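Local structure of CutA1 (Shewanella, 3AHP) at residues P4-D15 with H55-T66. The protein is of uncertain function but forms a stable trimer of the CutA1 family, probably linked to divalent metal ion tolerance. Residues are numbered along the deposited sequence; the frame is centred on the assembly and turned at random.
Sequences PEQLLIFTTCPD and HEVPMQIKCMTT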
ATOM      1  N   PRO B   4      -2.252  17.110   2.395  1.00 54.51           N
ATOM      2  CA  PRO B   4      -2.041  16.863   0.959  1.00 51.77           C
ATOM      3  C   PRO B   4      -3.228  17.230   0.038  1.00 48.85           C
ATOM      4  O   PRO B   4      -4.364  17.296   0.501  1.00 46.70           O
ATOM      5  CB  PRO B   4      -1.779  15.356   0.911  1.00 52.36           C
ATOM      6  CG  PRO B   4      -2.437  14.811   2.143  1.00 51.87           C
ATOM      7  CD  PRO B   4      -2.297  15.863   3.178  1.00 52.99           C
ATOM      8  N   GLU B   5      -2.950  17.474  -1.248  1.00 46.87           N
ATOM      9  CA  GLU B   5      -3.995  17.681  -2.266  1.00 45.26           C
ATOM     10  C   GLU B   5      -4.770  16.394  -2.428  1.00 42.54           C
ATOM     11  O   GLU B   5      -5.974  16.400  -2.700  1.00 42.72           O
ATOM     12  CB  GLU B   5      -3.395  18.000  -3.647  1.00 47.15           C
ATOM     13  CG  GLU B   5      -2.560  19.259  -3.760  1.00 53.61           C
ATOM     14  CD  GLU B   5      -3.348  20.492  -3.397  1.00 62.01           C
ATOM     15  OE1 GLU B   5      -4.114  20.428  -2.412  1.00 63.63           O
ATOM     16  OE2 GLU B   5      -3.184  21.527  -4.076  1.00 64.38           O
ATOM     17  N   GLN B   6      -4.030  15.292  -2.394  1.00 38.64           N
ATOM     18  CA  GLN B   6      -4.549  14.018  -2.828  1.00 34.77           C
ATOM     19  C   GLN B   6      -4.264  12.919  -1.829  1.00 32.60           C
ATOM     20  O   GLN B   6      -3.269  12.989  -1.094  1.00 32.15           O
ATOM     21  CB  GLN B   6      -3.979  13.663  -4.188  1.00 35.23           C
ATOM     22  CG  GLN B   6      -4.430  14.610  -5.275  1.00 35.32           C
ATOM     23  CD  GLN B   6      -3.357  14.867  -6.289  1.00 33.97           C
ATOM     24  OE1 GLN B   6      -2.184  15.003  -5.947  1.00 34.24           O
ATOM     25  NE2 GLN B   6      -3.743  14.894  -7.554  1.00 35.33           N
ATOM     26  N   LEU B   7      -5.163  11.932  -1.776  1.00 28.66           N
ATOM     27  CA  LEU B   7      -5.007  10.798  -0.880  1.00 24.84           C
ATOM     28  C   LEU B   7      -4.877   9.479  -1.608  1.00 23.09           C
ATOM     29  O   LEU B   7      -5.419   9.293  -2.683  1.00 21.72           O
ATOM     30  CB  LEU B   7      -6.167  10.707   0.099  1.00 25.12           C
ATOM     31  CG  LEU B   7      -6.517  11.947   0.913  1.00 24.22           C
ATOM     32  CD1 LEU B   7      -7.956  11.852   1.393  1.00 14.35           C
ATOM     33  CD2 LEU B   7      -5.537  12.148   2.070  1.00 22.42           C
ATOM     34  N   LEU B   8      -4.180   8.548  -0.969  1.00 23.23           N
ATOM     35  CA  LEU B   8      -4.347   7.127  -1.223  1.00 21.98           C
ATOM     36  C   LEU B   8      -5.145   6.479  -0.096  1.00 20.28           C
ATOM     37  O   LEU B   8      -4.752   6.524   1.058  1.00 19.95           O
ATOM     38  CB  LEU B   8      -2.973   6.474  -1.349  1.00 23.42           C
ATOM     39  CG  LEU B   8      -2.880   5.019  -1.795  1.00 22.80           C
ATOM     40  CD1 LEU B   8      -3.560   4.846  -3.118  1.00 21.67           C
ATOM     41  CD2 LEU B   8      -1.415   4.563  -1.836  1.00 22.44           C
ATOM     42  N   ILE B   9      -6.288   5.900  -0.448  1.00 20.64           N
ATOM     43  CA  ILE B   9      -7.173   5.244   0.515  1.00 19.68           C
ATOM     44  C   ILE B   9      -7.086   3.734   0.390  1.00 19.22           C
ATOM     45  O   ILE B   9      -7.121   3.192  -0.720  1.00 17.14           O
ATOM     46  CB  ILE B   9      -8.634   5.662   0.305  1.00 19.31           C
ATOM     47  CG1 ILE B   9      -8.797   7.145   0.630  1.00 21.15           C
ATOM     48  CG2 ILE B   9      -9.573   4.800   1.170  1.00 19.14           C
ATOM     49  CD1 ILE B   9     -10.218   7.662   0.445  1.00 25.70           C
ATOM     50  N   PHE B  10      -6.950   3.059   1.528  1.00 19.16           N
ATOM     51  CA  PHE B  10      -6.980   1.597   1.550  1.00 19.65           C
ATOM     52  C   PHE B  10      -8.268   1.154   2.188  1.00 19.83           C
ATOM     53  O   PHE B  10      -8.677   1.690   3.217  1.00 20.81           O
ATOM     54  CB  PHE B  10      -5.807   1.010   2.348  1.00 19.30           C
ATOM     55  CG  PHE B  10      -4.472   1.289   1.757  1.00 17.85           C
ATOM     56  CD1 PHE B  10      -3.800   2.469   2.055  1.00 20.57           C
ATOM     57  CD2 PHE B  10      -3.882   0.381   0.897  1.00 15.69           C
ATOM     58  CE1 PHE B  10      -2.548   2.744   1.476  1.00 19.87           C
ATOM     59  CE2 PHE B  10      -2.642   0.637   0.337  1.00 14.07           C
ATOM     60  CZ  PHE B  10      -1.979   1.828   0.615  1.00 13.91           C
ATOM     61  N   THR B  11      -8.865   0.120   1.623  1.00 20.67           N
ATOM     62  CA  THR B  11     -10.070  -0.453   2.196  1.00 22.30           C
ATOM     63  C   THR B  11     -10.240  -1.872   1.685  1.00 21.65           C
ATOM     64  O   THR B  11      -9.402  -2.379   0.983  1.00 23.58           O
ATOM     65  CB  THR B  11     -11.320   0.405   1.890  1.00 21.69           C
ATOM     66  OG1 THR B  11     -12.436  -0.110   2.616  1.00 26.34           O
ATOM     67  CG2 THR B  11     -11.646   0.393   0.421  1.00 20.01           C
ATOM     68  N   THR B  12     -11.346  -2.499   2.017  1.00 23.71           N
ATOM     69  CA  THR B  12     -11.432  -3.943   1.951  1.00 23.85           C
ATOM     70  C   THR B  12     -12.897  -4.280   1.775  1.00 23.43           C
ATOM     71  O   THR B  12     -13.734  -3.579   2.299  1.00 24.62           O
ATOM     72  CB  THR B  12     -10.907  -4.545   3.270  1.00 24.47           C
ATOM     73  OG1 THR B  12      -9.791  -5.407   3.011  1.00 23.11           O
ATOM     74  CG2 THR B  12     -12.004  -5.272   4.004  1.00 24.94           C
ATOM     75  N   CYS B  13     -13.212  -5.264   0.943  1.00 24.63           N
ATOM     76  CA  CYS B  13     -14.580  -5.744   0.817  1.00 25.95           C
ATOM     77  C   CYS B  13     -14.636  -7.240   1.036  1.00 26.29           C
ATOM     78  O   CYS B  13     -13.661  -7.923   0.763  1.00 27.28           O
ATOM     79  CB  CYS B  13     -15.134  -5.408  -0.562  1.00 27.61           C
ATOM     80  SG  CYS B  13     -15.566  -3.677  -0.784  1.00 30.63           S
ATOM     81  N   PRO B  14     -15.795  -7.765   1.486  1.00 28.07           N
ATOM     82  CA  PRO B  14     -15.916  -9.193   1.814  1.00 28.95           C
ATOM     83  C   PRO B  14     -15.810 -10.104   0.606  1.00 30.41           C
ATOM     84  O   PRO B  14     -15.464 -11.265   0.759  1.00 33.16           O
ATOM     85  CB  PRO B  14     -17.308  -9.296   2.424  1.00 27.31           C
ATOM     86  CG  PRO B  14     -17.556  -7.953   2.987  1.00 26.58           C
ATOM     87  CD  PRO B  14     -16.967  -7.017   1.966  1.00 28.06           C
ATOM     88  N   ASP B  15     -16.063  -9.578  -0.584  1.00 31.42           N
ATOM     89  CA  ASP B  15     -15.730 -10.297  -1.804  1.00 33.00           C
ATOM     90  C   ASP B  15     -15.615  -9.339  -2.981  1.00 32.33           C
ATOM     91  O   ASP B  15     -15.877  -8.143  -2.831  1.00 32.95           O
ATOM     92  CB  ASP B  15     -16.793 -11.345  -2.105  1.00 33.34           C
ATOM     93  CG  ASP B  15     -18.130 -10.724  -2.398  1.00 36.54           C
ATOM     94  OD1 ASP B  15     -18.259 -10.063  -3.456  1.00 40.59           O
ATOM     95  OD2 ASP B  15     -19.037 -10.866  -1.554  1.00 41.43           O
ATOM     96  N   HIS B  55     -11.376 -13.973   4.228  1.00 36.56           N
ATOM     97  CA  HIS B  55     -10.843 -13.686   2.912  1.00 36.13           C
ATOM     98  C   HIS B  55     -11.584 -12.502   2.286  1.00 34.34           C
ATOM     99  O   HIS B  55     -12.807 -12.452   2.276  1.00 34.79           O
ATOM    100  CB  HIS B  55     -10.919 -14.929   2.024  1.00 37.57           C
ATOM    101  CG  HIS B  55      -9.714 -15.817   2.126  1.00 47.01           C
ATOM    102  ND1 HIS B  55      -9.722 -17.014   2.816  1.00 51.92           N
ATOM    103  CD2 HIS B  55      -8.453 -15.671   1.643  1.00 49.96           C
ATOM    104  CE1 HIS B  55      -8.527 -17.575   2.733  1.00 53.92           C
ATOM    105  NE2 HIS B  55      -7.733 -16.770   2.049  1.00 53.73           N
ATOM    106  N   GLU B  56     -10.849 -11.548   1.792  1.00 33.07           N
ATOM    107  CA  GLU B  56     -11.386 -10.260   1.565  1.00 31.77           C
ATOM    108  C   GLU B  56     -10.777  -9.705   0.353  1.00 31.34           C
ATOM    109  O   GLU B  56      -9.734 -10.081  -0.060  1.00 32.72           O
ATOM    110  CB  GLU B  56     -11.107  -9.349   2.728  1.00 31.46           C
ATOM    111  CG  GLU B  56     -11.917  -9.670   3.888  1.00 27.35           C
ATOM    112  CD  GLU B  56     -12.003  -8.575   4.805  1.00 27.39           C
ATOM    113  OE1 GLU B  56     -13.043  -8.366   5.373  1.00 30.41           O
ATOM    114  OE2 GLU B  56     -11.029  -7.917   4.977  1.00 26.41           O
ATOM    115  N   VAL B  57     -11.454  -8.768  -0.227  1.00 20.00           N
ATOM    116  CA  VAL B  57     -10.927  -8.158  -1.397  1.00 20.00           C
ATOM    117  C   VAL B  57     -10.433  -6.735  -1.183  1.00 20.00           C
ATOM    118  O   VAL B  57     -11.167  -5.867  -0.811  1.00 26.86           O
ATOM    119  CB  VAL B  57     -11.921  -8.303  -2.508  1.00 20.00           C
ATOM    120  CG1 VAL B  57     -12.434  -7.042  -2.939  1.00 20.00           C
ATOM    121  CG2 VAL B  57     -11.351  -9.051  -3.646  1.00 20.00           C
ATOM    122  N   PRO B  58      -9.161  -6.509  -1.439  1.00 24.28           N
ATOM    123  CA  PRO B  58      -8.504  -5.264  -1.101  1.00 23.47           C
ATOM    124  C   PRO B  58      -8.724  -4.164  -2.122  1.00 22.93           C
ATOM    125  O   PRO B  58      -8.830  -4.452  -3.253  1.00 21.36           O
ATOM    126  CB  PRO B  58      -7.063  -5.689  -1.049  1.00 23.82           C
ATOM    127  CG  PRO B  58      -6.973  -6.726  -1.927  1.00 23.98           C
ATOM    128  CD  PRO B  58      -8.187  -7.482  -1.907  1.00 22.67           C
ATOM    129  N   MET B  59      -8.844  -2.921  -1.696  1.00 23.71           N
ATOM    130  CA  MET B  59      -9.044  -1.812  -2.638  1.00 25.84           C
ATOM    131  C   MET B  59      -8.086  -0.643  -2.380  1.00 24.67           C
ATOM    132  O   MET B  59      -7.918  -0.227  -1.240  1.00 24.79           O
ATOM    133  CB  MET B  59     -10.483  -1.300  -2.577  1.00 26.61           C
ATOM    134  CG  MET B  59     -11.511  -2.236  -3.157  1.00 30.72           C
ATOM    135  SD  MET B  59     -13.149  -1.483  -3.212  1.00 41.27           S
ATOM    136  CE  MET B  59     -13.190  -0.903  -4.884  1.00 37.75           C
ATOM    137  N   GLN B  60      -7.493  -0.102  -3.442  1.00 23.15           N
ATOM    138  CA  GLN B  60      -6.845   1.203  -3.369  1.00 24.43           C
ATOM    139  C   GLN B  60      -7.653   2.268  -4.107  1.00 23.00           C
ATOM    140  O   GLN B  60      -7.982   2.096  -5.270  1.00 23.14           O
ATOM    141  CB  GLN B  60      -5.445   1.157  -3.968  1.00 25.13           C
ATOM    142  CG  GLN B  60      -4.429   0.260  -3.271  1.00 27.11           C
ATOM    143  CD  GLN B  60      -3.068   0.316  -3.976  1.00 34.74           C
ATOM    144  OE1 GLN B  60      -2.134  -0.402  -3.603  1.00 30.92           O
ATOM    145  NE2 GLN B  60      -2.964   1.170  -5.022  1.00 31.19           N
ATOM    146  N   ILE B  61      -7.946   3.376  -3.433  1.00 22.31           N
ATOM    147  CA  ILE B  61      -8.655   4.500  -4.060  1.00 21.60           C
ATOM    148  C   ILE B  61      -7.738   5.710  -4.215  1.00 21.38           C
ATOM    149  O   ILE B  61      -7.119   6.156  -3.250  1.00 20.33           O
ATOM    150  CB  ILE B  61      -9.899   4.951  -3.248  1.00 21.26           C
ATOM    151  CG1 ILE B  61     -10.912   3.805  -3.102  1.00 22.25           C
ATOM    152  CG2 ILE B  61     -10.538   6.156  -3.905  1.00 16.99           C
ATOM    153  CD1 ILE B  61     -11.754   3.874  -1.824  1.00 16.70           C
ATOM    154  N   LYS B  62      -7.657   6.255  -5.420  1.00 21.27           N
ATOM    155  CA  LYS B  62      -6.873   7.454  -5.593  1.00 22.90           C
ATOM    156  C   LYS B  62      -7.769   8.628  -5.899  1.00 23.14           C
ATOM    157  O   LYS B  62      -8.621   8.556  -6.791  1.00 23.67           O
ATOM    158  CB  LYS B  62      -5.789   7.263  -6.653  1.00 23.89           C
ATOM    159  CG  LYS B  62      -4.760   6.208  -6.266  1.00 25.69           C
ATOM    160  CD  LYS B  62      -4.402   5.333  -7.446  1.00 35.62           C
ATOM    161  CE  LYS B  62      -5.148   4.013  -7.432  1.00 38.19           C
ATOM    162  NZ  LYS B  62      -4.210   2.893  -7.092  1.00 47.40           N
ATOM    163  N   CYS B  63      -7.607   9.694  -5.120  1.00 22.85           N
ATOM    164  CA  CYS B  63      -8.580  10.762  -5.093  1.00 23.20           C
ATOM    165  C   CYS B  63      -8.022  12.082  -4.589  1.00 23.80           C
ATOM    166  O   CYS B  63      -6.947  12.138  -4.001  1.00 22.21           O
ATOM    167  CB  CYS B  63      -9.757  10.350  -4.218  1.00 24.95           C
ATOM    168  SG  CYS B  63      -9.406  10.394  -2.467  1.00 27.67           S
ATOM    169  N   MET B  64      -8.807  13.138  -4.784  1.00 26.18           N
ATOM    170  CA  MET B  64      -8.583  14.433  -4.141  1.00 27.11           C
ATOM    171  C   MET B  64      -9.078  14.469  -2.697  1.00 27.23           C
ATOM    172  O   MET B  64     -10.189  14.060  -2.387  1.00 26.37           O
ATOM    173  CB  MET B  64      -9.292  15.517  -4.937  1.00 28.26           C
ATOM    174  CG  MET B  64      -8.909  15.538  -6.402  1.00 30.90           C
ATOM    175  SD  MET B  64      -7.235  16.147  -6.685  1.00 40.34           S
ATOM    176  CE  MET B  64      -7.276  17.710  -5.798  1.00 31.85           C
ATOM    177  N   THR B  65      -8.249  14.986  -1.813  1.00 28.04           N
ATOM    178  CA  THR B  65      -8.612  15.068  -0.416  1.00 28.74           C
ATOM    179  C   THR B  65      -9.957  15.747  -0.306  1.00 29.08           C
ATOM    180  O   THR B  65     -10.714  15.567   0.640  1.00 29.47           O
ATOM    181  CB  THR B  65      -7.565  15.889   0.305  1.00 29.57           C
ATOM    182  OG1 THR B  65      -6.323  15.187   0.235  1.00 27.92           O
ATOM    183  CG2 THR B  65      -7.964  16.163   1.752  1.00 27.97           C
ATOM    184  N   THR B  66     -10.239  16.568  -1.291  1.00 31.13           N
ATOM    185  CA  THR B  66     -11.414  17.409  -1.247  1.00 31.75           C
ATOM    186  C   THR B  66     -12.709  16.579  -1.391  1.00 32.03           C
ATOM    187  O   THR B  66     -13.685  16.811  -0.696  1.00 31.88           O
ATOM    188  CB  THR B  66     -11.271  18.542  -2.296  1.00 31.74           C
ATOM    189  OG1 THR B  66     -11.787  19.745  -1.754  1.00 32.28           O
ATOM    190  CG2 THR B  66     -11.933  18.223  -3.632  1.00 27.58           C
TER
HETATM  191  O   HOH W   1     -15.169 -12.727   2.730  1.00 22.50           O
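Ile-9 lays its CG2 methyl against CD1 of Ile-61, 3.8 Å away, the two side chains slanting across each other on one face of an antiparallel pair, strand 6-13 and the 55-64 part of strand 50-64. Between them the backbones hydrogen-bond both ways, Ile-9 N to Ile-61 O and Ile-61 N to Ile-9 O, and the same reciprocal pair of hydrogen bonds recurs at Leu-7 with Cys-63, Thr-11 with Met-59 and Cys-13 with Val-57. Along that face the Ile-9 CD1 methyl comes 4.1 Å from SG of Cys-63, while Thr-11 runs beside Met-59, its CG2 3.6 Å from the methionine CB. The threonine CG2 sits between backbone N and the carbonyl carbon, with OG1 anti to N (chi1 -173°) and hydrogen-bonded to Glu-85 O. Helix 16-28 covers Cys-13, Val-57 and Met-59.

The other face looks toward neighbouring subunits. Leu-8 sends CD1 to CG of Lys-62 at 3.6 Å, the two lying alongside, and the Phe-10 ring has CE2 4.0 Å from CG of Gln-60. Phe-10 also packs on Phe-10 of the second subunit, and Lys-62 NZ makes a salt bridge to Glu-85 of that subunit.

At the start of strand 6-13, Thr-65 closes the pair: its N reaches Glu-5 O at 2.8 Å, and OG1 donates to Pro-4 O from well above the carbonyl plane. In this central strand pair of the ferredoxin-like CutA1 fold, the apolar, sulfur-rich face serves the subunit core and the opposite face, with its buried lysine, the trimer interface.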